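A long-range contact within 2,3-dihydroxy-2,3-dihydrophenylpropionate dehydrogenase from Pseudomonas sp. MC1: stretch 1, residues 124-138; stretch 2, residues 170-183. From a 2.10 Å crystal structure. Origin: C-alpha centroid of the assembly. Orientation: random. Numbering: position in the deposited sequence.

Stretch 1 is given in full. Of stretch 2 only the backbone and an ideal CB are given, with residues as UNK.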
# COMPACT_ATOMS: atom_id res chain seq x y z
N SER B 124 3.53 -27.69 -6.82
CA SER B 124 2.95 -26.47 -7.35
C SER B 124 3.81 -25.27 -7.03
O SER B 124 4.05 -24.42 -7.91
CB SER B 124 1.54 -26.28 -6.78
OG SER B 124 0.74 -27.43 -7.04
N PHE B 125 4.34 -25.20 -5.80
CA PHE B 125 5.13 -24.04 -5.41
C PHE B 125 6.35 -23.91 -6.30
O PHE B 125 6.70 -22.80 -6.75
CB PHE B 125 5.53 -24.13 -3.93
CG PHE B 125 6.43 -23.00 -3.47
CD1 PHE B 125 7.78 -23.00 -3.78
CD2 PHE B 125 5.93 -21.97 -2.70
CE1 PHE B 125 8.61 -21.96 -3.38
CE2 PHE B 125 6.77 -20.94 -2.27
CZ PHE B 125 8.10 -20.94 -2.62
N ASP B 126 7.02 -25.02 -6.59
CA ASP B 126 8.19 -24.96 -7.46
C ASP B 126 7.80 -24.49 -8.85
O ASP B 126 8.52 -23.69 -9.48
CB ASP B 126 8.86 -26.33 -7.49
CG ASP B 126 9.37 -26.78 -6.11
OD1 ASP B 126 9.47 -25.92 -5.19
OD2 ASP B 126 9.68 -27.98 -5.92
N GLU B 127 6.65 -24.95 -9.35
CA GLU B 127 6.28 -24.56 -10.70
C GLU B 127 5.84 -23.10 -10.74
O GLU B 127 6.19 -22.36 -11.67
CB GLU B 127 5.19 -25.50 -11.23
CG GLU B 127 5.36 -25.89 -12.69
CD GLU B 127 4.41 -27.00 -13.13
OE1 GLU B 127 4.19 -27.96 -12.36
OE2 GLU B 127 3.88 -26.90 -14.27
N ILE B 128 5.13 -22.65 -9.70
CA ILE B 128 4.62 -21.28 -9.70
C ILE B 128 5.77 -20.29 -9.59
O ILE B 128 5.87 -19.33 -10.37
CB ILE B 128 3.60 -21.09 -8.58
CG1 ILE B 128 2.27 -21.70 -9.00
CG2 ILE B 128 3.40 -19.61 -8.26
CD1 ILE B 128 1.64 -22.49 -7.93
N PHE B 129 6.70 -20.53 -8.67
CA PHE B 129 7.76 -19.55 -8.46
C PHE B 129 8.83 -19.61 -9.56
O PHE B 129 9.41 -18.57 -9.89
CB PHE B 129 8.35 -19.73 -7.07
CG PHE B 129 7.54 -19.03 -6.01
CD1 PHE B 129 6.36 -19.58 -5.55
CD2 PHE B 129 7.95 -17.79 -5.51
CE1 PHE B 129 5.60 -18.91 -4.59
CE2 PHE B 129 7.19 -17.11 -4.56
CZ PHE B 129 6.02 -17.68 -4.09
N ASP B 130 9.07 -20.79 -10.14
CA ASP B 130 9.97 -20.85 -11.29
C ASP B 130 9.46 -20.01 -12.45
O ASP B 130 10.23 -19.30 -13.10
CB ASP B 130 10.17 -22.30 -11.73
CG ASP B 130 11.14 -23.04 -10.85
OD1 ASP B 130 11.94 -22.35 -10.18
OD2 ASP B 130 11.09 -24.30 -10.81
N ILE B 131 8.15 -20.06 -12.71
CA ILE B 131 7.59 -19.39 -13.88
C ILE B 131 7.23 -17.94 -13.59
O ILE B 131 7.55 -17.04 -14.37
CB ILE B 131 6.36 -20.15 -14.40
CG1 ILE B 131 6.76 -21.52 -14.94
CG2 ILE B 131 5.66 -19.33 -15.47
CD1 ILE B 131 5.56 -22.39 -15.27
N ASN B 132 6.50 -17.70 -12.50
CA ASN B 132 5.99 -16.37 -12.22
C ASN B 132 7.03 -15.44 -11.62
O ASN B 132 6.81 -14.23 -11.62
CB ASN B 132 4.79 -16.43 -11.27
CG ASN B 132 3.63 -17.18 -11.87
OD1 ASN B 132 3.61 -17.48 -13.06
ND2 ASN B 132 2.64 -17.46 -11.04
N VAL B 133 8.16 -15.95 -11.13
CA VAL B 133 9.14 -15.11 -10.46
C VAL B 133 10.55 -15.38 -10.96
O VAL B 133 11.21 -14.48 -11.48
CB VAL B 133 9.09 -15.27 -8.93
CG1 VAL B 133 10.10 -14.32 -8.27
CG2 VAL B 133 7.67 -15.02 -8.40
N LYS B 134 11.04 -16.62 -10.81
CA LYS B 134 12.43 -16.89 -11.15
C LYS B 134 12.71 -16.60 -12.62
O LYS B 134 13.75 -16.02 -12.97
CB LYS B 134 12.80 -18.33 -10.81
CG LYS B 134 14.29 -18.48 -10.70
CD LYS B 134 14.76 -19.93 -10.59
CE LYS B 134 16.29 -19.95 -10.48
NZ LYS B 134 16.85 -21.30 -10.21
N SER B 135 11.79 -16.96 -13.50
CA SER B 135 12.07 -16.73 -14.91
C SER B 135 11.92 -15.26 -15.30
O SER B 135 12.45 -14.86 -16.34
CB SER B 135 11.18 -17.62 -15.78
OG SER B 135 9.88 -17.08 -15.84
N TYR B 136 11.26 -14.42 -14.49
CA TYR B 136 11.39 -12.98 -14.68
C TYR B 136 12.82 -12.52 -14.41
O TYR B 136 13.40 -11.76 -15.19
CB TYR B 136 10.42 -12.20 -13.79
CG TYR B 136 8.97 -12.17 -14.24
CD1 TYR B 136 8.50 -12.98 -15.27
CD2 TYR B 136 8.08 -11.30 -13.63
CE1 TYR B 136 7.17 -12.92 -15.66
CE2 TYR B 136 6.75 -11.24 -14.01
CZ TYR B 136 6.30 -12.05 -15.02
OH TYR B 136 4.98 -11.95 -15.35
N PHE B 137 13.41 -13.01 -13.30
CA PHE B 137 14.82 -12.73 -13.02
C PHE B 137 15.71 -13.18 -14.17
O PHE B 137 16.64 -12.46 -14.57
CB PHE B 137 15.25 -13.41 -11.72
CG PHE B 137 14.85 -12.67 -10.47
CD1 PHE B 137 13.72 -13.05 -9.74
CD2 PHE B 137 15.61 -11.61 -10.00
CE1 PHE B 137 13.36 -12.37 -8.58
CE2 PHE B 137 15.25 -10.93 -8.85
CZ PHE B 137 14.13 -11.31 -8.14
N SER B 138 15.44 -14.37 -14.72
CA SER B 138 16.27 -14.92 -15.79
C SER B 138 16.18 -14.08 -17.07
O SER B 138 17.21 -13.70 -17.64
CB SER B 138 15.87 -16.37 -16.05
OG SER B 138 16.55 -16.92 -17.18
N UNK B 170 -2.72 -19.44 -2.27
CA UNK B 170 -1.68 -18.68 -1.59
C UNK B 170 -0.37 -18.70 -2.35
O UNK B 170 0.38 -17.73 -2.30
CB UNK B 170 -1.47 -19.23 -0.18
N UNK B 171 -0.06 -19.80 -3.05
CA UNK B 171 1.14 -19.81 -3.88
C UNK B 171 1.07 -18.73 -4.94
O UNK B 171 1.99 -17.90 -5.07
CB UNK B 171 1.33 -21.18 -4.54
N UNK B 172 -0.02 -18.71 -5.71
CA UNK B 172 -0.15 -17.72 -6.77
C UNK B 172 -0.07 -16.31 -6.20
O UNK B 172 0.67 -15.47 -6.73
CB UNK B 172 -1.47 -17.91 -7.53
N UNK B 173 -0.79 -16.04 -5.11
CA UNK B 173 -0.82 -14.68 -4.58
C UNK B 173 0.56 -14.28 -4.07
O UNK B 173 0.99 -13.14 -4.25
CB UNK B 173 -1.86 -14.56 -3.46
N UNK B 174 1.28 -15.23 -3.46
CA UNK B 174 2.62 -14.94 -2.98
C UNK B 174 3.57 -14.67 -4.14
O UNK B 174 4.42 -13.77 -4.07
CB UNK B 174 3.14 -16.10 -2.13
N UNK B 175 3.44 -15.42 -5.24
CA UNK B 175 4.32 -15.18 -6.38
C UNK B 175 4.03 -13.82 -7.00
O UNK B 175 4.95 -13.10 -7.40
CB UNK B 175 4.16 -16.29 -7.43
N UNK B 176 2.77 -13.44 -7.07
CA UNK B 176 2.44 -12.15 -7.66
C UNK B 176 2.82 -10.99 -6.75
O UNK B 176 3.13 -9.90 -7.24
CB UNK B 176 0.95 -12.09 -7.98
N UNK B 177 2.85 -11.21 -5.43
CA UNK B 177 3.42 -10.19 -4.56
C UNK B 177 4.93 -10.08 -4.73
O UNK B 177 5.48 -8.98 -4.69
CB UNK B 177 3.08 -10.49 -3.10
N UNK B 178 5.61 -11.21 -4.93
CA UNK B 178 7.04 -11.14 -5.18
C UNK B 178 7.35 -10.28 -6.42
O UNK B 178 8.33 -9.52 -6.42
CB UNK B 178 7.61 -12.55 -5.36
N UNK B 179 6.50 -10.33 -7.45
CA UNK B 179 6.73 -9.50 -8.64
C UNK B 179 6.70 -8.02 -8.28
O UNK B 179 7.56 -7.24 -8.70
CB UNK B 179 5.68 -9.80 -9.72
N UNK B 180 5.73 -7.60 -7.45
CA UNK B 180 5.74 -6.24 -6.93
C UNK B 180 7.06 -5.90 -6.28
O UNK B 180 7.55 -4.78 -6.41
CB UNK B 180 4.60 -6.04 -5.93
N UNK B 181 7.65 -6.86 -5.57
CA UNK B 181 8.92 -6.61 -4.92
C UNK B 181 10.03 -6.40 -5.92
O UNK B 181 10.85 -5.48 -5.76
CB UNK B 181 9.27 -7.77 -3.98
N UNK B 182 10.07 -7.23 -6.96
CA UNK B 182 11.05 -7.06 -8.04
C UNK B 182 10.94 -5.69 -8.69
O UNK B 182 11.96 -5.05 -8.98
CB UNK B 182 10.87 -8.15 -9.10
N UNK B 183 9.71 -5.25 -8.99
CA UNK B 183 9.51 -3.96 -9.64
C UNK B 183 10.15 -2.84 -8.83
O UNK B 183 10.83 -1.97 -9.38
CB UNK B 183 8.02 -3.68 -9.84

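The two helices run nearly parallel, 12° between their directions, with axes 8.8 Å apart at closest approach.

Position 170 has nothing of stretch 1 within reach of its CB, so stretch 1 leaves the choice open; it is S170. At 171 the CB points toward stretch 1, 3.7 Å from I128 CD1. A small or medium apolar residue suits. C171 fits, its SG 4.3 Å from F125 CB and at the edge of that ring.

Position 172 points away, yet the amide of N132 lies close enough for a long side chain to flank it; Y172 brings CD1 to 3.8 Å from N132 ND2. Position 173 also points away and is unconstrained by stretch 1: I173. At 174 the CB is directed toward stretch 1, 3.8 Å from F129 CZ, which favours a small residue; A174 lays its methyl at the ring edge.

Position 175 is the tightest fit. Its CB enters a hole formed by I128, F129, N132 and V133. Alanine, serine or glycine would suit, and the nearby N132 amide rewards an acceptor. S175 supplies it: N132 ND2 donates to S175 OG at 3.2 Å, nearly straight at 168°. The hydroxyl in turn donates to Y172 O (OG to O, 2.8 Å), while S175 CB lies over the face of F129, 4.1 Å from the ring centroid.

Position 176 points away, but a long, flexible chain could curl back toward the carbonyl of N132 and the hydroxyl of Y136. K176 does so: its NZ donates to a water 2.5 Å from NZ, which donates to N132 O. At 177 nothing of stretch 1 lies near the CB, so stretch 1 leaves the type open; H177 donates a hydrogen bond from ND1 to I173 O, 2.8 Å away, within its own helix.

At 178 the CB, 3.9 Å from V133 CG2, again favours a small apolar residue, and A178 packs there. Position 179 points sideways, near Y136 and N132 O, where a branched aliphatic residue fits; V179 sets CG1 3.9 Å from Y136 CE2.

Positions 180 and 183 lie out of reach of stretch 1: L180 and V183. At 181, also out of reach, an ideal CB would be crowded by the carbonyl O of residue 178, 3.1 Å away, which suits glycine; it is G181.

Position 182 points toward stretch 1, but the backbones have separated, leaving room for a long apolar chain. M182 fills it, with CE over the F137 face, 3.5 Å from the centroid, and 3.7 Å from Y136 CB.

Stretch 2, residues 170-183: SCYIASKHAVLGMV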
# COMPACT_ATOMS: atom_id res chain seq x y z
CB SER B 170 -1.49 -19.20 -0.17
OG SER B 170 -1.10 -20.56 -0.19
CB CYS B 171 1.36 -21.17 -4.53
SG CYS B 171 1.54 -22.52 -3.34
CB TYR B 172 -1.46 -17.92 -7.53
CG TYR B 172 -1.63 -16.99 -8.73
CD1 TYR B 172 -1.01 -17.27 -9.96
CD2 TYR B 172 -2.40 -15.84 -8.64
CE1 TYR B 172 -1.16 -16.42 -11.06
CE2 TYR B 172 -2.56 -14.99 -9.74
CZ TYR B 172 -1.94 -15.29 -10.94
OH TYR B 172 -2.11 -14.42 -11.99
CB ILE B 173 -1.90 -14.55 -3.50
CG1 ILE B 173 -3.27 -14.64 -4.16
CG2 ILE B 173 -1.77 -13.23 -2.78
CD1 ILE B 173 -4.42 -14.54 -3.22
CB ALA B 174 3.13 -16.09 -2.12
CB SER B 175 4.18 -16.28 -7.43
OG SER B 175 2.96 -16.21 -8.15
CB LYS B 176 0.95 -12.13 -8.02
CG LYS B 176 0.68 -13.02 -9.26
CD LYS B 176 1.51 -12.53 -10.47
CE LYS B 176 1.16 -13.29 -11.74
NZ LYS B 176 1.92 -12.74 -12.91
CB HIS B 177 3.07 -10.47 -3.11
CG HIS B 177 1.71 -9.98 -2.72
ND1 HIS B 177 0.55 -10.61 -3.13
CD2 HIS B 177 1.33 -8.92 -1.97
CE1 HIS B 177 -0.49 -9.95 -2.64
NE2 HIS B 177 -0.05 -8.93 -1.93
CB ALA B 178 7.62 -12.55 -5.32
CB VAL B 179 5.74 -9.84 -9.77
CG1 VAL B 179 6.00 -8.98 -10.96
CG2 VAL B 179 5.85 -11.33 -10.17
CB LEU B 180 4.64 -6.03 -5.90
CG LEU B 180 3.20 -6.19 -6.33
CD1 LEU B 180 2.33 -5.68 -5.19
CD2 LEU B 180 2.93 -5.42 -7.61
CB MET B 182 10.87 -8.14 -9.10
CG MET B 182 10.96 -9.54 -8.62
SD MET B 182 10.64 -10.67 -10.00
CE MET B 182 12.03 -10.33 -11.09
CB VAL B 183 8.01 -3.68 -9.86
CG1 VAL B 183 7.83 -2.28 -10.35
CG2 VAL B 183 7.41 -4.65 -10.85
O HOH W 1 4.32 -13.39 -12.60
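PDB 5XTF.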